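Local coordinates for N2152 (Neocallimastix frontalis, PDB 5U22), which probably hydrolyses rare arabinosyl linkages as a family 39 glycoside hydrolase, combining a TIM barrel with a beta sandwich, at residues A[293-296]-A[297-300]; A[409-412]-A[413-416]. All coordinates share one frame; numbering follows the deposited sequence.

Interaction 1 (A[293-296]-A[297-300]); sequences LASD and TQKG
Ser295 carries OG between its own backbone N and carbonyl carbon (chi1 70°), while Gln298 swings CG beside its backbone N (chi1 -62°), and its extended chain carries OE1 across the bend to the Ser295 hydroxyl. This is an ST turn in the loop that leads from strand 275-278 of the TIM barrel to helix 301-310. Ser295 OG accepts the backbone N-H of Thr297, N to OG 3.1 Å in a fairly straight bond (157°), and more weakly that of Gln298 N. Its own proton goes to Gln298 OE1, with OG 2.9 Å from OE1 in the carbonyl plane and on a lone pair. Serine suits the place because its short hydroxyl can both accept from the turn and donate to the glutamine, whose arm is long enough to come back to it. Thr297 OG1 adds a weak bond to Ser295 OG. With the hydroxyl gone, as in an alanine here, the Thr297 N-H would probably lose its acceptor within the turn and the Gln298 amide would be free to turn.

Next to the turn, Gln298 O takes the backbone N-H of Ala294 at 2.8 Å between N and O, and Ser295 N reaches the same oxygen weakly. Leu293 and Lys299 form a single beta bridge. Asp296 OD1 forms a salt bridge with Arg288, and Lys299 makes a cation-pi contact with Trp303 of the following helix, which Leu293 also touches. Gly300 suits its tight position, since a side chain there would point back toward Ala294 N. Leu293 CD2 rests 3.9 Å from Lys299 CA.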
loop_
_atom_site.group_PDB
_atom_site.type_symbol
_atom_site.label_atom_id
_atom_site.label_comp_id
_atom_site.label_asym_id
_atom_site.label_seq_id
_atom_site.Cartn_x
_atom_site.Cartn_y
_atom_site.Cartn_z
ATOM N N LEU A 293 12.953 -2.300 6.707
ATOM C CA LEU A 293 14.297 -2.261 7.257
ATOM C C LEU A 293 14.309 -2.972 8.602
ATOM O O LEU A 293 13.376 -2.834 9.406
ATOM C CB LEU A 293 14.783 -0.820 7.433
ATOM C CG LEU A 293 14.771 0.065 6.190
ATOM C CD1 LEU A 293 15.318 1.457 6.527
ATOM C CD2 LEU A 293 15.589 -0.577 5.078
ATOM N N ALA A 294 15.367 -3.751 8.829
ATOM C CA ALA A 294 15.527 -4.500 10.063
ATOM C C ALA A 294 16.004 -3.611 11.196
ATOM O O ALA A 294 15.786 -3.938 12.372
ATOM C CB ALA A 294 16.520 -5.643 9.839
ATOM N N SER A 295 16.672 -2.514 10.851
ATOM C CA SER A 295 17.116 -1.496 11.785
ATOM C C SER A 295 16.980 -0.167 11.069
ATOM O O SER A 295 16.507 -0.110 9.930
ATOM C CB SER A 295 18.560 -1.742 12.227
ATOM O OG SER A 295 19.440 -1.487 11.153
ATOM N N ASP A 296 17.425 0.912 11.712
ATOM C CA ASP A 296 17.422 2.194 11.015
ATOM C C ASP A 296 18.321 2.194 9.783
ATOM O O ASP A 296 18.088 2.984 8.865
ATOM C CB ASP A 296 17.838 3.313 11.974
ATOM C CG ASP A 296 16.732 3.687 12.931
ATOM O OD1 ASP A 296 15.795 2.877 13.083
ATOM O OD2 ASP A 296 16.797 4.787 13.527
ATOM N N THR A 297 19.310 1.298 9.713
ATOM C CA THR A 297 20.331 1.351 8.680
ATOM C C THR A 297 20.429 0.101 7.821
ATOM O O THR A 297 21.103 0.145 6.784
ATOM C CB THR A 297 21.710 1.587 9.319
ATOM O OG1 THR A 297 21.998 0.513 10.229
ATOM C CG2 THR A 297 21.728 2.917 10.066
ATOM N N GLN A 298 19.799 -1.001 8.211
ATOM C CA GLN A 298 19.976 -2.278 7.533
ATOM C C GLN A 298 18.673 -2.744 6.902
ATOM O O GLN A 298 17.605 -2.635 7.511
ATOM C CB GLN A 298 20.475 -3.348 8.499
ATOM C CG GLN A 298 21.826 -3.041 9.116
ATOM C CD GLN A 298 22.060 -3.846 10.359
ATOM O OE1 GLN A 298 21.427 -3.618 11.397
ATOM N NE2 GLN A 298 22.966 -4.804 10.270
ATOM N N LYS A 299 18.783 -3.304 5.699
ATOM C CA LYS A 299 17.629 -3.873 5.014
ATOM C C LYS A 299 17.131 -5.119 5.736
ATOM O O LYS A 299 17.921 -5.931 6.224
ATOM C CB LYS A 299 17.999 -4.241 3.576
ATOM C CG LYS A 299 18.397 -3.059 2.690
ATOM C CD LYS A 299 19.064 -3.550 1.425
ATOM C CE LYS A 299 19.516 -2.386 0.554
ATOM N NZ LYS A 299 20.111 -2.848 -0.737
ATOM N N GLY A 300 15.809 -5.272 5.801
ATOM C CA GLY A 300 15.201 -6.532 6.169
ATOM C C GLY A 300 14.759 -7.292 4.926
ATOM O O GLY A 300 14.880 -6.815 3.798
#

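Interaction 2 (A[409-412]-A[413-416]); sequences GTNA and SSGY
Asn411 OD1 is gripped by two successive backbone N-H groups, Ser414 N at 2.7 Å from OD1 and Ser413 N at 2.8 Å from it. Both donors lie in the carbonyl plane of the amide, the bond from Ser414 being the straighter at 167°. This is an Asx turn, and asparagine suits it because the other half of its amide can donate as well: ND2 meets Ser414 OG at 3.0 Å, with the hydroxyl close to the amide plane. CG of Asn411 stands between the backbone N and the carbonyl carbon (chi1 63°), which folds the amide back over the bend it closes. Ser414 OG also bonds Asp377, so it ties the turn to a neighbouring loop. A water bridges the turn, donating to both Asn411 O and Ser414 O.

Tyr416 reaches back across the turn. Its OH accepts the backbone N-H of Asn411, N to OH 3.0 Å, and a second water sits 2.6 Å from the same OH. Thr410 CB and CG2 lie against the phenolic end of the ring, while Thr410 OG1 turns to Asn350. A tyrosine at the start of a strand, its hydroxyl bound to the backbone five residues earlier, fits the tyrosine corner of beta sandwiches, here at the connection between strands 403-408 and 415-422.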
loop_
_atom_site.group_PDB
_atom_site.type_symbol
_atom_site.label_atom_id
_atom_site.label_comp_id
_atom_site.label_asym_id
_atom_site.label_seq_id
_atom_site.Cartn_x
_atom_site.Cartn_y
_atom_site.Cartn_z
ATOM N N GLY A 409 9.161 -27.534 -1.289
ATOM C CA GLY A 409 9.534 -27.124 0.052
ATOM C C GLY A 409 9.325 -25.649 0.328
ATOM O O GLY A 409 10.235 -24.977 0.818
ATOM N N THR A 410 8.140 -25.133 0.004
ATOM C CA THR A 410 7.820 -23.731 0.208
ATOM C C THR A 410 7.228 -23.519 1.593
ATOM O O THR A 410 6.705 -24.442 2.219
ATOM C CB THR A 410 6.841 -23.234 -0.853
ATOM O OG1 THR A 410 5.712 -24.120 -0.906
ATOM C CG2 THR A 410 7.518 -23.184 -2.226
ATOM N N ASN A 411 7.312 -22.279 2.064
ATOM C CA ASN A 411 6.775 -21.907 3.364
ATOM C C ASN A 411 5.892 -20.675 3.203
ATOM O O ASN A 411 5.744 -20.127 2.105
ATOM C CB ASN A 411 7.901 -21.657 4.370
ATOM C CG ASN A 411 8.782 -20.508 3.968
ATOM O OD1 ASN A 411 8.378 -19.349 4.075
ATOM N ND2 ASN A 411 9.998 -20.813 3.515
ATOM N N ALA A 412 5.302 -20.229 4.315
ATOM C CA ALA A 412 4.335 -19.137 4.283
ATOM C C ALA A 412 4.948 -17.761 4.502
ATOM O O ALA A 412 4.242 -16.760 4.344
ATOM C CB ALA A 412 3.246 -19.362 5.343
ATOM N N SER A 413 6.224 -17.677 4.873
ATOM C CA SER A 413 6.832 -16.400 5.225
ATOM C C SER A 413 7.795 -15.863 4.177
ATOM O O SER A 413 7.957 -14.641 4.072
ATOM C CB SER A 413 7.566 -16.522 6.566
ATOM O OG SER A 413 8.598 -17.492 6.494
ATOM N N SER A 414 8.420 -16.742 3.402
ATOM C CA SER A 414 9.301 -16.324 2.315
ATOM C C SER A 414 8.524 -15.588 1.224
ATOM O O SER A 414 7.318 -15.787 1.036
ATOM C CB SER A 414 9.987 -17.547 1.695
ATOM O OG SER A 414 10.931 -18.139 2.575
ATOM N N GLY A 415 9.235 -14.741 0.488
ATOM C CA GLY A 415 8.727 -14.185 -0.758
ATOM C C GLY A 415 9.370 -14.925 -1.920
ATOM O O GLY A 415 10.531 -15.323 -1.844
ATOM N N TYR A 416 8.607 -15.108 -2.994
ATOM C CA TYR A 416 9.101 -15.827 -4.164
ATOM C C TYR A 416 8.967 -14.977 -5.416
ATOM O O TYR A 416 8.057 -14.157 -5.530
ATOM C CB TYR A 416 8.351 -17.142 -4.359
ATOM C CG TYR A 416 8.504 -18.072 -3.171
ATOM C CD1 TYR A 416 9.657 -18.829 -3.000
ATOM C CD2 TYR A 416 7.503 -18.182 -2.221
ATOM C CE1 TYR A 416 9.796 -19.682 -1.916
ATOM C CE2 TYR A 416 7.645 -19.014 -1.137
ATOM C CZ TYR A 416 8.786 -19.766 -0.993
ATOM O OH TYR A 416 8.918 -20.593 0.098
HETATM O O HOH W 1 11.136 -21.833 0.381
HETATM O O HOH W 2 5.287 -17.597 1.169
#

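How the interactions relate
Both contacts are local turns closed by a side-chain oxygen that takes backbone N-H groups two and three residues ahead: a serine hydroxyl in interaction 1, an asparagine carbonyl in interaction 2. They hold different elements, the approach to helix 301-310 of the barrel and the entry to strand 415-422 of the sandwich. Each is partly buried; the bend of 293-300 leaves its Thr297 and Gln298 side exposed, whereas 409-416 adds a buried tyrosine and a bridging water. Their nearest atoms are about 10 Å apart without touching. Each also bonds through its backbone to the other domain, Lys299 to Ser385 and Ser413 to Gly259, placing both near the barrel-sandwich junction.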